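PDB 4HR6: lectin from Trichosanthes anguina, which binds galactosides through two beta-trefoil domains, as a nontoxic three-chain homologue of type II ribosome-inactivating proteins. Local coordinates for residues C[60-64]-C[84-88]; C[103-107]-C[126-130]; C[187-192]-C[204-209]. One frame throughout, in Å; residues are numbered along the deposited sequence.

How the contacts relate
Contacts 1 and 2 belong to the first ricin-type beta-trefoil region, contact 3 to the second. Contacts 1 and 2 are versions of the same joint in different repeats: a tryptophan indole NE1 is bound by a strand carbonyl, and the residue two further along the chain gives its backbone N to a carbonyl in the loop ahead of the tryptophan. In contact 3, Val191 O and Thr192 OG1 accept Trp217 NE1 and Gln215 NE2, matching the tryptophan and glutamine bonds of contact 2. The centres of contacts 1 and 2 lie 14 Å apart, those of contacts 2 and 3 19 Å, those of contacts 1 and 3 33 Å. None lines a sugar pocket: side chains of Leu61, Ser107 and Ile204 stay about 13, 14 and 11 Å from a bound methyl galactoside.

Contact 1: C[60-64]-C[84-88]; sequences CLATN and DISWD
The extended segment 60-64 meets the irregular loop 84-88, end-to-end directions 124° apart, with Ala62 and Ile85 nearest in CA (4.7 Å) and Thr63 facing Asp84 (5.4 Å). Trp87 (chi1 m, chi2 101°) points its CA-CB bond at the strand and lays its indole across it. Leu61 (t, p) fills the hollow under one ring face, its CD2 3.7 Å from the centroid of the six-membered ring and 27° off the normal, a CH-pi contact. Ala62 N lies at the ring edge, 4.0 Å from Trp87 CZ2, and Thr63 CG2 is 3.8 Å from Trp87 CH2. NE1 of Trp87 donates to Leu61 O (2.9 Å, 163°). This is the tryptophan position of the QxW signature of ricin-type beta-trefoils, here with Ile85 in the glutamine place. Instead of a polar link, Ile85 (p, t) offers CG2 to the small knob of Ala62 CB (3.6 Å), while its CD1 rests 3.9 Å from SG of Cys60, which is disulfide-bonded to Cys77. Asp84 O accepts Thr63 N (3.2 Å, 157°) and touches Ala62 CA (3.3 Å). Asp84 OD1 is held by Tyr100, and Met118 of strand 117-120 packs on both Thr63 and Trp87.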
ATOM      1  N   CYS C  60     -24.136   1.432  20.960  1.00 69.16           N
ATOM      2  CA  CYS C  60     -23.259   0.535  20.214  1.00 75.80           C
ATOM      3  C   CYS C  60     -23.937  -0.593  19.428  1.00 77.19           C
ATOM      4  O   CYS C  60     -24.810  -1.309  19.936  1.00 75.61           O
ATOM      5  CB  CYS C  60     -22.134  -0.016  21.098  1.00 81.20           C
ATOM      6  SG  CYS C  60     -22.579  -0.769  22.666  1.00 82.20           S
ATOM      7  N   LEU C  61     -23.485  -0.714  18.174  1.00 70.33           N
ATOM      8  CA  LEU C  61     -23.855  -1.765  17.220  1.00 64.80           C
ATOM      9  C   LEU C  61     -23.998  -3.158  17.841  1.00 62.62           C
ATOM     10  O   LEU C  61     -23.123  -3.610  18.582  1.00 57.45           O
ATOM     11  CB  LEU C  61     -22.785  -1.815  16.119  1.00 66.13           C
ATOM     12  CG  LEU C  61     -23.077  -2.574  14.823  1.00 65.31           C
ATOM     13  CD1 LEU C  61     -24.003  -1.739  13.953  1.00 66.94           C
ATOM     14  CD2 LEU C  61     -21.798  -2.904  14.066  1.00 64.97           C
ATOM     15  N   ALA C  62     -25.090  -3.850  17.505  1.00 64.99           N
ATOM     16  CA  ALA C  62     -25.409  -5.135  18.130  1.00 65.01           C
ATOM     17  C   ALA C  62     -26.194  -6.089  17.236  1.00 65.85           C
ATOM     18  O   ALA C  62     -26.923  -5.671  16.329  1.00 59.99           O
ATOM     19  CB  ALA C  62     -26.184  -4.905  19.423  1.00 66.91           C
ATOM     20  N   THR C  63     -26.055  -7.378  17.545  1.00 70.90           N
ATOM     21  CA  THR C  63     -26.752  -8.439  16.840  1.00 77.84           C
ATOM     22  C   THR C  63     -27.120  -9.597  17.785  1.00 83.17           C
ATOM     23  O   THR C  63     -26.242 -10.259  18.350  1.00 82.47           O
ATOM     24  CB  THR C  63     -25.910  -8.975  15.664  1.00 78.65           C
ATOM     25  OG1 THR C  63     -26.602 -10.063  15.041  1.00 79.77           O
ATOM     26  CG2 THR C  63     -24.519  -9.449  16.128  1.00 77.44           C
ATOM     27  N   ASN C  64     -28.425  -9.824  17.953  1.00 88.90           N
ATOM     28  CA  ASN C  64     -28.945 -10.965  18.722  1.00 91.27           C
ATOM     29  C   ASN C  64     -30.112 -11.610  17.978  1.00 91.02           C
ATOM     30  O   ASN C  64     -31.127 -10.953  17.708  1.00 84.72           O
ATOM     31  CB  ASN C  64     -29.392 -10.525  20.122  1.00 91.70           C
ATOM     32  CG  ASN C  64     -29.664 -11.697  21.060  1.00 90.07           C
ATOM     33  OD1 ASN C  64     -29.003 -12.734  20.997  1.00 84.94           O
ATOM     34  ND2 ASN C  64     -30.632 -11.523  21.954  1.00 94.13           N
ATOM     35  N   ASP C  84     -22.836  -9.752  22.351  1.00 78.22           N
ATOM     36  CA  ASP C  84     -23.620  -9.279  21.207  1.00 81.36           C
ATOM     37  C   ASP C  84     -23.158  -7.932  20.652  1.00 79.25           C
ATOM     38  O   ASP C  84     -23.666  -7.481  19.620  1.00 75.45           O
ATOM     39  CB  ASP C  84     -25.107  -9.188  21.590  1.00 85.76           C
ATOM     40  CG  ASP C  84     -25.715 -10.548  21.942  1.00 88.25           C
ATOM     41  OD1 ASP C  84     -25.226 -11.585  21.441  1.00 87.16           O
ATOM     42  OD2 ASP C  84     -26.696 -10.576  22.719  1.00 94.05           O
ATOM     43  N   ILE C  85     -22.201  -7.300  21.332  1.00 73.50           N
ATOM     44  CA  ILE C  85     -21.678  -5.991  20.921  1.00 70.61           C
ATOM     45  C   ILE C  85     -20.154  -6.001  20.671  1.00 67.74           C
ATOM     46  O   ILE C  85     -19.524  -4.938  20.565  1.00 58.93           O
ATOM     47  CB  ILE C  85     -22.058  -4.891  21.943  1.00 70.51           C
ATOM     48  CG1 ILE C  85     -21.720  -5.323  23.374  1.00 69.03           C
ATOM     49  CG2 ILE C  85     -23.539  -4.571  21.834  1.00 70.35           C
ATOM     50  CD1 ILE C  85     -21.830  -4.200  24.383  1.00 71.15           C
ATOM     51  N   SER C  86     -19.580  -7.203  20.570  1.00 66.43           N
ATOM     52  CA  SER C  86     -18.192  -7.392  20.146  1.00 70.27           C
ATOM     53  C   SER C  86     -18.089  -7.327  18.618  1.00 72.98           C
ATOM     54  O   SER C  86     -18.980  -7.804  17.907  1.00 77.19           O
ATOM     55  CB  SER C  86     -17.669  -8.753  20.608  1.00 68.30           C
ATOM     56  OG  SER C  86     -17.653  -8.854  22.011  1.00 66.95           O
ATOM     57  N   TRP C  87     -17.005  -6.746  18.112  1.00 69.84           N
ATOM     58  CA  TRP C  87     -16.769  -6.711  16.669  1.00 67.53           C
ATOM     59  C   TRP C  87     -15.291  -6.894  16.329  1.00 64.87           C
ATOM     60  O   TRP C  87     -14.408  -6.527  17.110  1.00 62.67           O
ATOM     61  CB  TRP C  87     -17.310  -5.418  16.075  1.00 67.32           C
ATOM     62  CG  TRP C  87     -18.789  -5.256  16.277  1.00 71.96           C
ATOM     63  CD1 TRP C  87     -19.413  -4.475  17.214  1.00 71.52           C
ATOM     64  CD2 TRP C  87     -19.834  -5.911  15.542  1.00 74.15           C
ATOM     65  NE1 TRP C  87     -20.775  -4.592  17.096  1.00 73.79           N
ATOM     66  CE2 TRP C  87     -21.063  -5.470  16.081  1.00 75.65           C
ATOM     67  CE3 TRP C  87     -19.849  -6.823  14.477  1.00 72.57           C
ATOM     68  CZ2 TRP C  87     -22.296  -5.907  15.587  1.00 74.64           C
ATOM     69  CZ3 TRP C  87     -21.073  -7.258  13.986  1.00 72.70           C
ATOM     70  CH2 TRP C  87     -22.280  -6.800  14.542  1.00 74.43           C
ATOM     71  N   ASP C  88     -15.042  -7.509  15.176  1.00 59.84           N
ATOM     72  CA  ASP C  88     -13.699  -7.684  14.653  1.00 56.75           C
ATOM     73  C   ASP C  88     -13.693  -7.284  13.174  1.00 55.00           C
ATOM     74  O   ASP C  88     -14.588  -7.665  12.421  1.00 54.50           O
ATOM     75  CB  ASP C  88     -13.253  -9.134  14.830  1.00 58.93           C
ATOM     76  CG  ASP C  88     -11.759  -9.328  14.621  1.00 64.63           C
ATOM     77  OD1 ASP C  88     -11.039  -8.350  14.347  1.00 71.39           O
ATOM     78  OD2 ASP C  88     -11.292 -10.477  14.747  1.00 69.65           O
TER

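Contact 2: C[103-107]-C[126-130]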
ATOM      1  N   LEU C 103     -21.199 -15.912  10.729  1.00 69.19           N
ATOM      2  CA  LEU C 103     -21.952 -14.780  10.201  1.00 72.02           C
ATOM      3  C   LEU C 103     -21.055 -13.578   9.893  1.00 69.34           C
ATOM      4  O   LEU C 103     -19.893 -13.536  10.308  1.00 67.61           O
ATOM      5  CB  LEU C 103     -23.058 -14.399  11.190  1.00 75.30           C
ATOM      6  CG  LEU C 103     -24.142 -15.479  11.360  1.00 78.77           C
ATOM      7  CD1 LEU C 103     -24.919 -15.294  12.661  1.00 80.13           C
ATOM      8  CD2 LEU C 103     -25.086 -15.489  10.164  1.00 75.94           C
ATOM      9  N   ALA C 104     -21.604 -12.608   9.159  1.00 62.33           N
ATOM     10  CA  ALA C 104     -20.845 -11.442   8.721  1.00 58.73           C
ATOM     11  C   ALA C 104     -21.779 -10.332   8.273  1.00 56.78           C
ATOM     12  O   ALA C 104     -22.841 -10.596   7.712  1.00 57.67           O
ATOM     13  CB  ALA C 104     -19.917 -11.826   7.582  1.00 60.21           C
ATOM     14  N   LEU C 105     -21.376  -9.089   8.503  1.00 51.39           N
ATOM     15  CA  LEU C 105     -22.215  -7.953   8.174  1.00 52.33           C
ATOM     16  C   LEU C 105     -22.453  -7.914   6.669  1.00 53.86           C
ATOM     17  O   LEU C 105     -21.503  -8.005   5.881  1.00 57.32           O
ATOM     18  CB  LEU C 105     -21.572  -6.651   8.663  1.00 52.12           C
ATOM     19  CG  LEU C 105     -22.370  -5.359   8.467  1.00 54.18           C
ATOM     20  CD1 LEU C 105     -23.609  -5.354   9.350  1.00 57.17           C
ATOM     21  CD2 LEU C 105     -21.505  -4.136   8.764  1.00 56.05           C
ATOM     22  N   THR C 106     -23.720  -7.781   6.278  1.00 56.94           N
ATOM     23  CA  THR C 106     -24.127  -7.907   4.879  1.00 52.49           C
ATOM     24  C   THR C 106     -25.137  -6.844   4.481  1.00 54.36           C
ATOM     25  O   THR C 106     -25.878  -6.336   5.320  1.00 54.05           O
ATOM     26  CB  THR C 106     -24.764  -9.272   4.616  1.00 52.61           C
ATOM     27  OG1 THR C 106     -23.958 -10.298   5.200  1.00 51.22           O
ATOM     28  CG2 THR C 106     -24.921  -9.526   3.107  1.00 54.89           C
ATOM     29  N   SER C 107     -25.136  -6.503   3.196  1.00 54.69           N
ATOM     30  CA  SER C 107     -26.147  -5.637   2.623  1.00 56.84           C
ATOM     31  C   SER C 107     -26.684  -6.320   1.370  1.00 63.42           C
ATOM     32  O   SER C 107     -26.117  -6.181   0.287  1.00 62.74           O
ATOM     33  CB  SER C 107     -25.574  -4.268   2.294  1.00 56.76           C
ATOM     34  OG  SER C 107     -26.585  -3.426   1.775  1.00 57.50           O
ATOM     35  N   SER C 126     -21.099  -8.065  -1.309  1.00 56.51           N
ATOM     36  CA  SER C 126     -22.118  -7.523  -0.413  1.00 56.05           C
ATOM     37  C   SER C 126     -21.702  -7.643   1.064  1.00 53.86           C
ATOM     38  O   SER C 126     -22.365  -7.072   1.939  1.00 55.66           O
ATOM     39  CB  SER C 126     -23.453  -8.246  -0.652  1.00 56.71           C
ATOM     40  OG  SER C 126     -23.304  -9.645  -0.451  1.00 57.82           O
ATOM     41  N   GLN C 127     -20.626  -8.390   1.333  1.00 49.29           N
ATOM     42  CA  GLN C 127     -20.050  -8.528   2.677  1.00 49.39           C
ATOM     43  C   GLN C 127     -18.655  -7.863   2.854  1.00 47.77           C
ATOM     44  O   GLN C 127     -17.917  -8.179   3.795  1.00 45.86           O
ATOM     45  CB  GLN C 127     -19.979 -10.016   3.034  1.00 52.16           C
ATOM     46  CG  GLN C 127     -21.336 -10.704   2.905  1.00 57.12           C
ATOM     47  CD  GLN C 127     -21.321 -12.145   3.361  1.00 58.00           C
ATOM     48  OE1 GLN C 127     -20.515 -12.957   2.888  1.00 54.40           O
ATOM     49  NE2 GLN C 127     -22.224 -12.481   4.284  1.00 63.27           N
ATOM     50  N   GLY C 128     -18.306  -6.946   1.954  1.00 48.21           N
ATOM     51  CA  GLY C 128     -17.002  -6.281   1.975  1.00 46.93           C
ATOM     52  C   GLY C 128     -17.131  -4.851   2.435  1.00 47.70           C
ATOM     53  O   GLY C 128     -17.992  -4.102   1.960  1.00 44.78           O
ATOM     54  N   TRP C 129     -16.277  -4.456   3.371  1.00 47.06           N
ATOM     55  CA  TRP C 129     -16.369  -3.106   3.939  1.00 43.89           C
ATOM     56  C   TRP C 129     -14.996  -2.453   4.078  1.00 39.75           C
ATOM     57  O   TRP C 129     -14.018  -3.134   4.320  1.00 36.63           O
ATOM     58  CB  TRP C 129     -17.037  -3.170   5.316  1.00 45.71           C
ATOM     59  CG  TRP C 129     -18.327  -3.896   5.319  1.00 44.19           C
ATOM     60  CD1 TRP C 129     -18.530  -5.207   5.632  1.00 45.13           C
ATOM     61  CD2 TRP C 129     -19.600  -3.357   4.990  1.00 42.06           C
ATOM     62  NE1 TRP C 129     -19.856  -5.517   5.518  1.00 45.47           N
ATOM     63  CE2 TRP C 129     -20.537  -4.397   5.121  1.00 42.60           C
ATOM     64  CE3 TRP C 129     -20.040  -2.088   4.589  1.00 43.55           C
ATOM     65  CZ2 TRP C 129     -21.893  -4.215   4.870  1.00 46.99           C
ATOM     66  CZ3 TRP C 129     -21.392  -1.901   4.337  1.00 47.06           C
ATOM     67  CH2 TRP C 129     -22.306  -2.964   4.485  1.00 47.04           C
ATOM     68  N   ARG C 130     -14.967  -1.133   3.918  1.00 40.18           N
ATOM     69  CA  ARG C 130     -13.813  -0.296   4.199  1.00 41.29           C
ATOM     70  C   ARG C 130     -14.073   0.565   5.437  1.00 41.67           C
ATOM     71  O   ARG C 130     -14.922   1.481   5.415  1.00 38.39           O
ATOM     72  CB  ARG C 130     -13.515   0.640   3.031  1.00 40.66           C
ATOM     73  CG  ARG C 130     -12.280   1.504   3.261  1.00 40.07           C
ATOM     74  CD  ARG C 130     -12.263   2.691   2.312  1.00 40.49           C
ATOM     75  NE  ARG C 130     -12.050   2.280   0.926  1.00 38.85           N
ATOM     76  CZ  ARG C 130     -12.156   3.085  -0.124  1.00 39.26           C
ATOM     77  NH1 ARG C 130     -12.486   4.362   0.032  1.00 40.24           N
ATOM     78  NH2 ARG C 130     -11.954   2.601  -1.350  1.00 43.40           N
TER
HETATM   79  O   HOH W   1     -18.638  -8.266   6.533  1.00 44.80           O
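Three hydrogen bonds join segment 103-107 to the loop 126-130. Trp129 NE1 donates to Leu105 O (3.0 Å, 166°), Gln127 NE2 to Thr106 OG1 (2.9 Å, 173°), and Ser107 N to Ser126 O (3.1 Å, 154°). The Thr106 hydroxyl, in the m rotamer, donates its own proton to Ala104 O within the strand (2.8 Å between OG1 and O), so its oxygen is turned to receive the glutamine amide. That amide also binds Val120 O, and Gln127 OE1 takes Thr122 N, so one side chain ties the loop to strand 103-106 and to the end of its antiparallel partner 117-120. Gln127-Gly128-Trp129 is a complete QxW motif, the signature of ricin-type beta-trefoil repeats. Weaker CA-H...O contacts run alongside the classical bonds: Thr106 CA to Ser126 O at 3.5 Å and Gln127 CA to Leu105 O at 3.6 Å. Water 1 lies 2.9 Å from Leu105 O and 2.8 Å from Gln127 O, placed to donate to either. Among the apolar contacts, Leu105 CD2 sits over one face of the indole, 4.1 Å from the centroid of the five-membered ring of Trp129 and 25° off its normal, a CH-pi contact. Ser107 CB approaches Trp129 CH2 to 4.1 Å, and Leu35 of strand 33-36 packs against both Ser107 and Trp129.

Contact 3: C[187-192]-C[204-209]; sequences RELCVT and ITILNC
Five backbone hydrogen bonds join segments 187-192 and 204-209, antiparallel neighbours in a beta hairpin of the second ricin-type trefoil domain. Four lie in two hydrogen-bonded pairs: Cys190 N donates to Leu207 O (2.7 Å) and Leu207 N to Cys190 O (3.0 Å); Thr192 N binds Thr205 O (2.8 Å) and Thr205 N binds Thr192 O (2.8 Å). Beyond them, Cys209 N donates to Glu188 O (2.6 Å), where the chain turns a corner at 187-188. Leu189-Asn208 and Val191-Ile206 are the non-hydrogen-bonded pairs, CA-CA 4.6 and 4.7 Å; the strand axes run at 142° and approach to 4.5 Å. A disulfide (SG-SG 2.0 Å, chi3 100°) links Cys190 (chi1 -87°) to Cys209 (chi1 -63°), two residues past its strand partner Leu207. Thr192, chi1 m, bonds OG1 to Cys190 O (2.8 Å) and also receives Gln215. Val191 and Ile206 point to one face; Val191 CG1 touches Ile204 CG2 (3.4 Å), and Leu189 CB touches Ile206 CG2 (3.7 Å) although its side chain diverges from that of Asn208. Trp173 of strand 173-175 packs on Val191 and Ile206, Met159 of strand 158-163 on Val191 and Ile204, while strand 181-183 bonds Leu189 and Val191 through its backbone.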
ATOM      1  N   ARG C 187     -19.405   1.956 -14.140  1.00 54.70           N
ATOM      2  CA  ARG C 187     -19.354   1.437 -12.763  1.00 55.97           C
ATOM      3  C   ARG C 187     -20.350   0.311 -12.479  1.00 56.68           C
ATOM      4  O   ARG C 187     -20.423  -0.172 -11.357  1.00 53.88           O
ATOM      5  CB  ARG C 187     -19.561   2.574 -11.755  1.00 58.49           C
ATOM      6  CG  ARG C 187     -18.599   3.748 -11.908  1.00 60.32           C
ATOM      7  CD  ARG C 187     -17.144   3.356 -11.666  1.00 58.80           C
ATOM      8  NE  ARG C 187     -16.256   4.475 -11.967  1.00 58.66           N
ATOM      9  CZ  ARG C 187     -15.956   5.468 -11.129  1.00 56.79           C
ATOM     10  NH1 ARG C 187     -16.459   5.504  -9.900  1.00 57.14           N
ATOM     11  NH2 ARG C 187     -15.140   6.438 -11.531  1.00 53.31           N
ATOM     12  N   GLU C 188     -21.116  -0.102 -13.486  1.00 58.83           N
ATOM     13  CA  GLU C 188     -21.997  -1.274 -13.367  1.00 59.80           C
ATOM     14  C   GLU C 188     -21.229  -2.562 -13.667  1.00 54.86           C
ATOM     15  O   GLU C 188     -21.742  -3.668 -13.424  1.00 49.60           O
ATOM     16  CB  GLU C 188     -23.201  -1.140 -14.312  1.00 62.92           C
ATOM     17  CG  GLU C 188     -24.126   0.024 -13.957  1.00 69.19           C
ATOM     18  CD  GLU C 188     -25.160   0.345 -15.037  1.00 77.84           C
ATOM     19  OE1 GLU C 188     -24.969  -0.032 -16.222  1.00 78.81           O
ATOM     20  OE2 GLU C 188     -26.171   0.997 -14.696  1.00 79.50           O
ATOM     21  N   LEU C 189     -19.993  -2.399 -14.153  1.00 50.49           N
ATOM     22  CA  LEU C 189     -19.135  -3.501 -14.605  1.00 49.68           C
ATOM     23  C   LEU C 189     -17.991  -3.855 -13.638  1.00 49.22           C
ATOM     24  O   LEU C 189     -17.188  -3.005 -13.270  1.00 47.35           O
ATOM     25  CB  LEU C 189     -18.538  -3.129 -15.964  1.00 52.58           C
ATOM     26  CG  LEU C 189     -19.532  -2.893 -17.106  1.00 54.43           C
ATOM     27  CD1 LEU C 189     -18.805  -2.456 -18.368  1.00 54.02           C
ATOM     28  CD2 LEU C 189     -20.342  -4.156 -17.366  1.00 53.69           C
ATOM     29  N   CYS C 190     -17.893  -5.129 -13.277  1.00 49.39           N
ATOM     30  CA  CYS C 190     -16.974  -5.591 -12.256  1.00 45.79           C
ATOM     31  C   CYS C 190     -16.024  -6.631 -12.806  1.00 47.29           C
ATOM     32  O   CYS C 190     -16.418  -7.467 -13.609  1.00 48.66           O
ATOM     33  CB  CYS C 190     -17.755  -6.227 -11.109  1.00 46.47           C
ATOM     34  SG  CYS C 190     -18.325  -5.097  -9.823  1.00 44.68           S
ATOM     35  N   VAL C 191     -14.776  -6.594 -12.351  1.00 44.21           N
ATOM     36  CA  VAL C 191     -13.825  -7.660 -12.616  1.00 43.17           C
ATOM     37  C   VAL C 191     -14.333  -8.895 -11.895  1.00 44.52           C
ATOM     38  O   VAL C 191     -14.608  -8.841 -10.706  1.00 45.85           O
ATOM     39  CB  VAL C 191     -12.407  -7.288 -12.128  1.00 42.18           C
ATOM     40  CG1 VAL C 191     -11.477  -8.483 -12.169  1.00 41.01           C
ATOM     41  CG2 VAL C 191     -11.849  -6.140 -12.959  1.00 42.29           C
ATOM     42  N   THR C 192     -14.451 -10.007 -12.620  1.00 47.51           N
ATOM     43  CA  THR C 192     -15.160 -11.198 -12.123  1.00 44.47           C
ATOM     44  C   THR C 192     -14.470 -12.468 -12.556  1.00 42.45           C
ATOM     45  O   THR C 192     -14.023 -12.563 -13.684  1.00 45.03           O
ATOM     46  CB  THR C 192     -16.589 -11.276 -12.693  1.00 46.15           C
ATOM     47  OG1 THR C 192     -17.239 -10.000 -12.602  1.00 43.70           O
ATOM     48  CG2 THR C 192     -17.402 -12.343 -11.950  1.00 50.06           C
ATOM     49  N   ILE C 204     -10.602 -14.670 -15.637  1.00 52.98           N
ATOM     50  CA  ILE C 204     -11.111 -13.401 -15.150  1.00 49.90           C
ATOM     51  C   ILE C 204     -11.603 -12.580 -16.317  1.00 46.83           C
ATOM     52  O   ILE C 204     -10.905 -12.424 -17.318  1.00 52.75           O
ATOM     53  CB  ILE C 204     -10.026 -12.561 -14.418  1.00 49.37           C
ATOM     54  CG1 ILE C 204      -9.246 -13.393 -13.395  1.00 47.65           C
ATOM     55  CG2 ILE C 204     -10.669 -11.343 -13.745  1.00 49.37           C
ATOM     56  CD1 ILE C 204     -10.089 -13.999 -12.306  1.00 50.91           C
ATOM     57  N   THR C 205     -12.788 -12.014 -16.168  1.00 43.71           N
ATOM     58  CA  THR C 205     -13.406 -11.248 -17.238  1.00 45.78           C
ATOM     59  C   THR C 205     -14.198 -10.131 -16.577  1.00 42.91           C
ATOM     60  O   THR C 205     -14.153  -9.982 -15.363  1.00 49.21           O
ATOM     61  CB  THR C 205     -14.295 -12.181 -18.131  1.00 49.51           C
ATOM     62  OG1 THR C 205     -14.751 -11.483 -19.295  1.00 49.40           O
ATOM     63  CG2 THR C 205     -15.514 -12.721 -17.353  1.00 48.08           C
ATOM     64  N   ILE C 206     -14.918  -9.355 -17.370  1.00 46.54           N
ATOM     65  CA  ILE C 206     -15.745  -8.262 -16.881  1.00 49.25           C
ATOM     66  C   ILE C 206     -17.221  -8.601 -17.032  1.00 54.60           C
ATOM     67  O   ILE C 206     -17.697  -8.784 -18.161  1.00 58.76           O
ATOM     68  CB  ILE C 206     -15.468  -6.982 -17.688  1.00 51.57           C
ATOM     69  CG1 ILE C 206     -13.957  -6.698 -17.723  1.00 54.40           C
ATOM     70  CG2 ILE C 206     -16.256  -5.805 -17.118  1.00 49.82           C
ATOM     71  CD1 ILE C 206     -13.582  -5.480 -18.538  1.00 56.44           C
ATOM     72  N   LEU C 207     -17.949  -8.673 -15.911  1.00 54.92           N
ATOM     73  CA  LEU C 207     -19.410  -8.891 -15.931  1.00 56.59           C
ATOM     74  C   LEU C 207     -20.127  -7.821 -15.124  1.00 58.57           C
ATOM     75  O   LEU C 207     -19.489  -6.995 -14.473  1.00 57.83           O
ATOM     76  CB  LEU C 207     -19.768 -10.275 -15.387  1.00 56.43           C
ATOM     77  CG  LEU C 207     -19.080 -11.451 -16.097  1.00 59.10           C
ATOM     78  CD1 LEU C 207     -19.262 -12.750 -15.331  1.00 59.20           C
ATOM     79  CD2 LEU C 207     -19.580 -11.593 -17.528  1.00 59.13           C
ATOM     80  N   ASN C 208     -21.455  -7.822 -15.180  1.00 57.23           N
ATOM     81  CA  ASN C 208     -22.248  -6.874 -14.397  1.00 58.39           C
ATOM     82  C   ASN C 208     -21.963  -7.080 -12.915  1.00 53.22           C
ATOM     83  O   ASN C 208     -21.867  -8.213 -12.454  1.00 49.17           O
ATOM     84  CB  ASN C 208     -23.759  -7.032 -14.667  1.00 63.93           C
ATOM     85  CG  ASN C 208     -24.237  -6.205 -15.849  1.00 69.75           C
ATOM     86  OD1 ASN C 208     -24.092  -6.604 -17.006  1.00 76.54           O
ATOM     87  ND2 ASN C 208     -24.821  -5.048 -15.562  1.00 73.52           N
ATOM     88  N   CYS C 209     -21.801  -5.984 -12.177  1.00 51.98           N
ATOM     89  CA  CYS C 209     -21.620  -6.076 -10.732  1.00 51.11           C
ATOM     90  C   CYS C 209     -22.922  -6.618 -10.127  1.00 51.71           C
ATOM     91  O   CYS C 209     -23.975  -6.030 -10.319  1.00 52.83           O
ATOM     92  CB  CYS C 209     -21.284  -4.699 -10.129  1.00 47.52           C
ATOM     93  SG  CYS C 209     -19.727  -3.935 -10.691  1.00 50.01           S
TER